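Local coordinates for protein computational Design of Enzyme (Synthetic construct, PDB 3TP4) that is a computationally designed enzyme, apparently built on a glycosyl hydrolase family 26 TIM barrel and intended to carry an activated serine in a catalytic triad, at residues Asp96-Ala101 against Asp156-Asp161; Gly106-Gly111 against Thr164-Val169. All coordinates share one frame; numbering follows the deposited sequence.

Interaction 1 (Asp96-Ala101 against Asp156-Asp161)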
ATOM      1  N   ASP A  96       1.107  11.673  16.564  1.00 35.94           N
ATOM      2  CA  ASP A  96       0.092  12.102  17.522  1.00 39.56           C
ATOM      3  C   ASP A  96      -1.323  11.854  16.980  1.00 35.18           C
ATOM      4  O   ASP A  96      -2.199  11.359  17.691  1.00 37.13           O
ATOM      5  CB  ASP A  96       0.270  13.584  17.855  1.00 35.87           C
ATOM      6  CG  ASP A  96      -0.776  14.094  18.834  1.00 40.17           C
ATOM      7  OD1 ASP A  96      -0.885  13.522  19.939  1.00 37.47           O
ATOM      8  OD2 ASP A  96      -1.502  15.053  18.488  1.00 40.67           O
ATOM      9  N   TYR A  97      -1.533  12.202  15.719  1.00 36.65           N
ATOM     10  CA  TYR A  97      -2.829  12.004  15.080  1.00 33.21           C
ATOM     11  C   TYR A  97      -3.161  10.521  14.909  1.00 36.01           C
ATOM     12  O   TYR A  97      -4.330  10.136  14.969  1.00 31.46           O
ATOM     13  CB  TYR A  97      -2.863  12.719  13.733  1.00 29.65           C
ATOM     14  CG  TYR A  97      -3.188  14.195  13.827  1.00 39.02           C
ATOM     15  CD1 TYR A  97      -2.691  14.980  14.866  1.00 40.15           C
ATOM     16  CD2 TYR A  97      -3.984  14.808  12.867  1.00 40.09           C
ATOM     17  CE1 TYR A  97      -2.985  16.332  14.943  1.00 38.88           C
ATOM     18  CE2 TYR A  97      -4.287  16.147  12.937  1.00 43.02           C
ATOM     19  CZ  TYR A  97      -3.785  16.908  13.974  1.00 40.81           C
ATOM     20  OH  TYR A  97      -4.095  18.246  14.028  1.00 38.00           O
ATOM     21  N   ILE A  98      -2.137   9.695  14.698  1.00 31.93           N
ATOM     22  CA  ILE A  98      -2.321   8.244  14.605  1.00 32.45           C
ATOM     23  C   ILE A  98      -2.713   7.694  15.967  1.00 35.44           C
ATOM     24  O   ILE A  98      -3.580   6.823  16.078  1.00 36.00           O
ATOM     25  CB  ILE A  98      -1.034   7.525  14.102  1.00 33.06           C
ATOM     26  CG1 ILE A  98      -0.900   7.662  12.584  1.00 31.96           C
ATOM     27  CG2 ILE A  98      -1.041   6.045  14.492  1.00 25.76           C
ATOM     28  CD1 ILE A  98       0.457   7.211  12.036  1.00 34.66           C
ATOM     29  N   ARG A  99      -2.069   8.209  17.014  1.00 35.21           N
ATOM     30  CA  ARG A  99      -2.396   7.807  18.384  1.00 27.16           C
ATOM     31  C   ARG A  99      -3.845   8.172  18.731  1.00 29.24           C
ATOM     32  O   ARG A  99      -4.580   7.382  19.336  1.00 34.79           O
ATOM     33  CB  ARG A  99      -1.428   8.471  19.377  1.00 34.96           C
ATOM     34  CG  ARG A  99      -0.085   7.756  19.512  1.00 39.83           C
ATOM     35  CD  ARG A  99       1.010   8.645  20.125  1.00 48.96           C
ATOM     36  NE  ARG A  99       0.516   9.459  21.235  1.00 51.53           N
ATOM     37  CZ  ARG A  99       0.233   8.984  22.443  1.00 53.01           C
ATOM     38  NH1 ARG A  99       0.403   7.692  22.712  1.00 45.47           N
ATOM     39  NH2 ARG A  99      -0.219   9.803  23.389  1.00 56.47           N
ATOM     40  N   LYS A 100      -4.242   9.380  18.345  1.00 31.22           N
ATOM     41  CA  LYS A 100      -5.594   9.867  18.592  1.00 38.17           C
ATOM     42  C   LYS A 100      -6.626   8.993  17.885  1.00 33.60           C
ATOM     43  O   LYS A 100      -7.705   8.724  18.427  1.00 31.20           O
ATOM     44  CB  LYS A 100      -5.720  11.321  18.138  1.00 31.69           C
ATOM     45  CG  LYS A 100      -5.144  12.321  19.152  1.00 32.45           C
ATOM     46  CD  LYS A 100      -4.971  13.710  18.565  1.00 27.50           C
ATOM     47  CE  LYS A 100      -4.589  14.735  19.674  1.00 38.19           C
ATOM     48  NZ  LYS A 100      -3.932  15.950  19.101  1.00 36.63           N
ATOM     49  N   ALA A 101      -6.283   8.541  16.679  1.00 27.88           N
ATOM     50  CA  ALA A 101      -7.201   7.728  15.899  1.00 28.71           C
ATOM     51  C   ALA A 101      -7.326   6.370  16.557  1.00 31.10           C
ATOM     52  O   ALA A 101      -8.419   5.811  16.661  1.00 31.96           O
ATOM     53  CB  ALA A 101      -6.696   7.584  14.464  1.00 30.16           C
ATOM     54  N   ASP A 156       8.000   3.765  14.476  1.00 34.12           N
ATOM     55  CA  ASP A 156       8.429   3.573  15.864  1.00 34.57           C
ATOM     56  C   ASP A 156       7.768   4.555  16.844  1.00 31.99           C
ATOM     57  O   ASP A 156       7.581   4.236  18.023  1.00 34.06           O
ATOM     58  CB  ASP A 156       9.956   3.646  15.984  1.00 40.76           C
ATOM     59  CG  ASP A 156      10.442   3.444  17.420  1.00 51.27           C
ATOM     60  OD1 ASP A 156      10.291   2.322  17.950  1.00 52.81           O
ATOM     61  OD2 ASP A 156      10.976   4.406  18.016  1.00 53.68           O
ATOM     62  N   ALA A 157       7.417   5.741  16.357  1.00 35.74           N
ATOM     63  CA  ALA A 157       6.761   6.756  17.190  1.00 41.67           C
ATOM     64  C   ALA A 157       5.256   6.507  17.385  1.00 45.74           C
ATOM     65  O   ALA A 157       4.637   7.028  18.318  1.00 42.17           O
ATOM     66  CB  ALA A 157       7.002   8.150  16.608  1.00 34.29           C
ATOM     67  N   SER A 158       4.659   5.714  16.505  1.00 39.41           N
ATOM     68  CA  SER A 158       3.228   5.421  16.617  1.00 35.64           C
ATOM     69  C   SER A 158       2.979   4.374  17.689  1.00 32.64           C
ATOM     70  O   SER A 158       2.779   3.193  17.397  1.00 34.41           O
ATOM     71  CB  SER A 158       2.661   4.973  15.269  1.00 32.65           C
ATOM     72  OG  SER A 158       2.824   6.010  14.314  1.00 27.06           O
ATOM     73  N   ARG A 159       3.003   4.828  18.939  1.00 35.68           N
ATOM     74  CA  ARG A 159       2.862   3.966  20.103  1.00 38.15           C
ATOM     75  C   ARG A 159       1.793   4.520  21.029  1.00 40.46           C
ATOM     76  O   ARG A 159       1.679   5.730  21.200  1.00 39.21           O
ATOM     77  CB  ARG A 159       4.177   3.907  20.881  1.00 39.56           C
ATOM     78  CG  ARG A 159       5.324   3.224  20.141  1.00 42.46           C
ATOM     79  CD  ARG A 159       6.582   3.183  21.010  1.00 46.14           C
ATOM     80  NE  ARG A 159       7.684   2.476  20.357  1.00 43.65           N
ATOM     81  CZ  ARG A 159       8.013   1.210  20.593  1.00 42.30           C
ATOM     82  NH1 ARG A 159       7.332   0.490  21.476  1.00 41.65           N
ATOM     83  NH2 ARG A 159       9.035   0.661  19.948  1.00 47.27           N
ATOM     84  N   ARG A 160       1.013   3.627  21.625  1.00 36.15           N
ATOM     85  CA  ARG A 160       0.071   4.024  22.654  1.00 40.02           C
ATOM     86  C   ARG A 160       0.819   4.478  23.907  1.00 42.62           C
ATOM     87  O   ARG A 160       2.031   4.279  24.023  1.00 41.06           O
ATOM     88  CB  ARG A 160      -0.874   2.872  22.971  1.00 40.14           C
ATOM     89  CG  ARG A 160      -1.619   2.384  21.741  1.00 48.83           C
ATOM     90  CD  ARG A 160      -2.911   1.689  22.110  1.00 57.72           C
ATOM     91  NE  ARG A 160      -2.744   0.256  22.296  1.00 62.93           N
ATOM     92  CZ  ARG A 160      -3.473  -0.660  21.669  1.00 62.31           C
ATOM     93  NH1 ARG A 160      -4.415  -0.281  20.814  1.00 59.46           N
ATOM     94  NH2 ARG A 160      -3.260  -1.950  21.896  1.00 60.59           N
ATOM     95  N   ASP A 161       0.092   5.091  24.837  1.00 45.97           N
ATOM     96  CA  ASP A 161       0.696   5.633  26.050  1.00 49.75           C
ATOM     97  C   ASP A 161       1.423   4.549  26.827  1.00 49.53           C
ATOM     98  O   ASP A 161       2.463   4.793  27.434  1.00 52.14           O
ATOM     99  CB  ASP A 161      -0.368   6.282  26.939  1.00 52.28           C
ATOM    100  CG  ASP A 161      -1.002   7.500  26.297  1.00 57.45           C
ATOM    101  OD1 ASP A 161      -0.366   8.113  25.413  1.00 56.79           O
ATOM    102  OD2 ASP A 161      -2.136   7.852  26.685  1.00 61.42           O
TER

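Interaction 2 (Gly106-Gly111 against Thr164-Val169)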
ATOM      1  N   GLY A 106     -10.270   3.746  15.744  1.00 28.82           N
ATOM      2  CA  GLY A 106     -10.108   3.525  14.316  1.00 30.87           C
ATOM      3  C   GLY A 106      -8.875   2.707  13.953  1.00 33.05           C
ATOM      4  O   GLY A 106      -7.998   2.481  14.794  1.00 35.61           O
ATOM      5  N   VAL A 107      -8.819   2.265  12.694  1.00 29.91           N
ATOM      6  CA  VAL A 107      -7.653   1.579  12.129  1.00 30.38           C
ATOM      7  C   VAL A 107      -6.908   2.551  11.207  1.00 27.53           C
ATOM      8  O   VAL A 107      -7.519   3.272  10.420  1.00 27.72           O
ATOM      9  CB  VAL A 107      -8.073   0.308  11.331  1.00 27.50           C
ATOM     10  CG1 VAL A 107      -6.879  -0.302  10.569  1.00 27.19           C
ATOM     11  CG2 VAL A 107      -8.698  -0.730  12.266  1.00 28.13           C
ATOM     12  N   ASN A 108      -5.588   2.583  11.314  1.00 25.23           N
ATOM     13  CA  ASN A 108      -4.797   3.545  10.561  1.00 24.46           C
ATOM     14  C   ASN A 108      -4.204   2.968   9.283  1.00 28.70           C
ATOM     15  O   ASN A 108      -3.631   1.874   9.288  1.00 25.41           O
ATOM     16  CB  ASN A 108      -3.662   4.108  11.433  1.00 26.55           C
ATOM     17  CG  ASN A 108      -4.159   5.100  12.478  1.00 25.67           C
ATOM     18  OD1 ASN A 108      -4.374   6.276  12.178  1.00 28.35           O
ATOM     19  ND2 ASN A 108      -4.330   4.633  13.711  1.00 28.44           N
ATOM     20  N   THR A 109      -4.334   3.711   8.192  1.00 25.10           N
ATOM     21  CA  THR A 109      -3.610   3.382   6.973  1.00 22.91           C
ATOM     22  C   THR A 109      -2.784   4.581   6.511  1.00 27.08           C
ATOM     23  O   THR A 109      -3.242   5.727   6.573  1.00 29.76           O
ATOM     24  CB  THR A 109      -4.547   2.927   5.850  1.00 29.65           C
ATOM     25  OG1 THR A 109      -3.762   2.542   4.712  1.00 44.29           O
ATOM     26  CG2 THR A 109      -5.483   4.056   5.449  1.00 23.64           C
ATOM     27  N   VAL A 110      -1.559   4.303   6.069  1.00 28.76           N
ATOM     28  CA  VAL A 110      -0.617   5.326   5.632  1.00 27.58           C
ATOM     29  C   VAL A 110      -0.101   4.947   4.253  1.00 26.59           C
ATOM     30  O   VAL A 110       0.417   3.842   4.052  1.00 26.39           O
ATOM     31  CB  VAL A 110       0.583   5.437   6.593  1.00 33.03           C
ATOM     32  CG1 VAL A 110       1.695   6.270   5.957  1.00 30.13           C
ATOM     33  CG2 VAL A 110       0.150   6.009   7.967  1.00 29.33           C
ATOM     34  N   GLY A 111      -0.251   5.858   3.298  1.00 23.93           N
ATOM     35  CA  GLY A 111       0.123   5.581   1.919  1.00 25.27           C
ATOM     36  C   GLY A 111       1.223   6.521   1.463  1.00 32.83           C
ATOM     37  O   GLY A 111       1.264   7.674   1.877  1.00 27.22           O
ATOM     38  N   THR A 164       2.757   0.438  23.607  1.00 50.50           N
ATOM     39  CA  THR A 164       2.405  -0.524  22.567  1.00 48.19           C
ATOM     40  C   THR A 164       2.422   0.109  21.168  1.00 41.79           C
ATOM     41  O   THR A 164       1.819   1.153  20.944  1.00 41.56           O
ATOM     42  CB  THR A 164       1.013  -1.141  22.827  1.00 47.38           C
ATOM     43  OG1 THR A 164       0.987  -1.748  24.125  1.00 53.24           O
ATOM     44  CG2 THR A 164       0.693  -2.194  21.777  1.00 48.76           C
ATOM     45  N   LEU A 165       3.122  -0.523  20.231  1.00 37.65           N
ATOM     46  CA  LEU A 165       3.101  -0.061  18.853  1.00 32.36           C
ATOM     47  C   LEU A 165       1.687  -0.201  18.299  1.00 32.66           C
ATOM     48  O   LEU A 165       1.029  -1.216  18.514  1.00 36.32           O
ATOM     49  CB  LEU A 165       4.082  -0.862  17.987  1.00 30.27           C
ATOM     50  CG  LEU A 165       5.571  -0.618  18.266  1.00 36.65           C
ATOM     51  CD1 LEU A 165       6.409  -1.810  17.841  1.00 36.68           C
ATOM     52  CD2 LEU A 165       6.054   0.659  17.588  1.00 35.27           C
ATOM     53  N   ILE A 166       1.241   0.824  17.587  1.00 29.51           N
ATOM     54  CA  ILE A 166      -0.045   0.794  16.897  1.00 31.94           C
ATOM     55  C   ILE A 166       0.144   0.230  15.483  1.00 29.66           C
ATOM     56  O   ILE A 166       0.959   0.738  14.715  1.00 30.66           O
ATOM     57  CB  ILE A 166      -0.607   2.215  16.790  1.00 27.57           C
ATOM     58  CG1 ILE A 166      -0.749   2.838  18.185  1.00 31.59           C
ATOM     59  CG2 ILE A 166      -1.938   2.224  16.047  1.00 22.52           C
ATOM     60  CD1 ILE A 166      -1.077   4.303  18.140  1.00 31.05           C
ATOM     61  N   PRO A 167      -0.596  -0.832  15.137  1.00 30.20           N
ATOM     62  CA  PRO A 167      -0.438  -1.382  13.784  1.00 30.60           C
ATOM     63  C   PRO A 167      -0.865  -0.382  12.717  1.00 28.73           C
ATOM     64  O   PRO A 167      -1.786   0.408  12.930  1.00 32.84           O
ATOM     65  CB  PRO A 167      -1.356  -2.613  13.791  1.00 25.40           C
ATOM     66  CG  PRO A 167      -1.472  -2.979  15.255  1.00 32.30           C
ATOM     67  CD  PRO A 167      -1.482  -1.660  15.975  1.00 30.71           C
ATOM     68  N   ILE A 168      -0.174  -0.411  11.583  1.00 30.63           N
ATOM     69  CA  ILE A 168      -0.422   0.510  10.487  1.00 25.49           C
ATOM     70  C   ILE A 168      -0.452  -0.267   9.173  1.00 27.78           C
ATOM     71  O   ILE A 168       0.431  -1.086   8.906  1.00 27.84           O
ATOM     72  CB  ILE A 168       0.685   1.593  10.408  1.00 27.77           C
ATOM     73  CG1 ILE A 168       0.578   2.555  11.591  1.00 31.30           C
ATOM     74  CG2 ILE A 168       0.578   2.390   9.114  1.00 24.85           C
ATOM     75  CD1 ILE A 168       1.758   3.497  11.696  1.00 36.86           C
ATOM     76  N   VAL A 169      -1.482  -0.040   8.372  1.00 24.43           N
ATOM     77  CA  VAL A 169      -1.531  -0.618   7.035  1.00 25.09           C
ATOM     78  C   VAL A 169      -0.789   0.339   6.119  1.00 28.80           C
ATOM     79  O   VAL A 169      -1.289   1.428   5.802  1.00 23.89           O
ATOM     80  CB  VAL A 169      -2.982  -0.792   6.556  1.00 24.01           C
ATOM     81  CG1 VAL A 169      -3.010  -1.421   5.165  1.00 21.65           C
ATOM     82  CG2 VAL A 169      -3.758  -1.637   7.555  1.00 23.27           C
TER
HETATM   83  O   HOH W   1      -4.329   0.975  13.346  1.00 32.41           O

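Interaction 1 (Asp96-Ala101 against Asp156-Asp161)
Arg99 reaches from its helix to the chain that follows helix 141-157 and meets it with the end of its guanidinium. CG lies anti to the carbonyl carbon (chi1 -82°), and a bend at chi3 (41°) turns the head toward Asp161, whose side chain it crosses at about a right angle. NH2 lies 2.6 Å from Asp161 OD1 on the syn lone pair, while NH1, 2.8 Å from the same OD1, comes from above the carboxylate plane. Guanidinium and carboxylate planes are 46° apart, and this salt bridge is end-on with both nitrogens on OD1, not a flat pairing with two oxygens. Arg99 NH1 also donates to Arg159 O (2.8 Å); together the three bonds hold the head's rotation, a task suited to arginine's several N-H groups.

Deeper in, Ile98 lays its CD1 3.5 Å from Ser158 OG. The Ser158 hydroxyl is hydrogen-bonded back to Leu154 O; serine is short enough to fold onto its own helix end, where an inverse gamma turn centres on it. The branched apolar Ile98 fills the buried layer against Ile168 and Trp69, so the contact ties helix 87-104 to the connection from helix 141-157 to strand 168-174, outside the sheet.

Interaction 2 (Gly106-Gly111 against Thr164-Val169)
Val169, Asn108 and Ile168 bury the most surface where two neighbouring parallel strands come together. Val169 is gripped through its backbone at both ends. Its N-H points almost straight at the carbonyl of Asn108, with Val169 N 3.0 Å from Asn108 O and an angle of 174° at the hydrogen. Its own carbonyl takes two donors, both from above the carbonyl plane: Val110 N is 2.9 Å from Val169 O, and the hydroxyl of Thr109 donates to the same oxygen, OG1 to O also 2.9 Å. Thr109 can do this because its OG1 stands anti to the backbone N (chi1 -177°). Threonine thus adds a side-chain bond to the ladder, while the beta-branched Val169 fits an extended strand and brings CB to 3.9 Å from Thr109 OG1.

On the face carrying Asn108 and Ile168, the latter's CG2, anti to the backbone N, packs 3.8 Å from Val110 CG2, the two branched side chains crossing obliquely. Asn108 sends its amide past Ile166, ND2 lying 4.1 Å from Ile166 CG2. Buried as it is, this amide needs polar partners: OD1 accepts from Trp69 NE1, and ND2 makes a weak bond to Ile98 O. Before Ile168, at Pro167, the chains lie farther apart, and a water bridges them, 2.9 Å from Asn108 N and 2.6 Å from Pro167 O. A proline, without an N-H, suits a position outside the regular ladder.

Strand 107-113 also pairs with strand 66-70, through Val107 and Thr109, so it has a parallel neighbour on each edge, as expected inside a TIM barrel. Helix 87-104 packs against Asn108, Val110 and Ile166, and helix 15-27 meets Pro167.

In the fold
Interactions 1 and 2 are successive layers of one piece of the barrel, their centres about 9 Å apart. Helix 87-104 leads into strand 107-113 and helix 141-157 into strand 168-174, so the outer contact sets helix 87-104 against the loop leaving helix 141-157, and the inner one pairs the strands that follow. Two backbone approaches, probably hydrogen bonds, tie the layers together: Ala101 O to Gly106 N at 2.9 Å, and Ser158 O to Ile166 N at 2.8 Å. Ala101 CB of interaction 1 also packs 3.5 Å from Asn108 OD1 of interaction 2. Thr109 of interaction 2 also touches residues of a possible Ser70-His37-Glu320 triad, which would place the inner layer beside the designed active site.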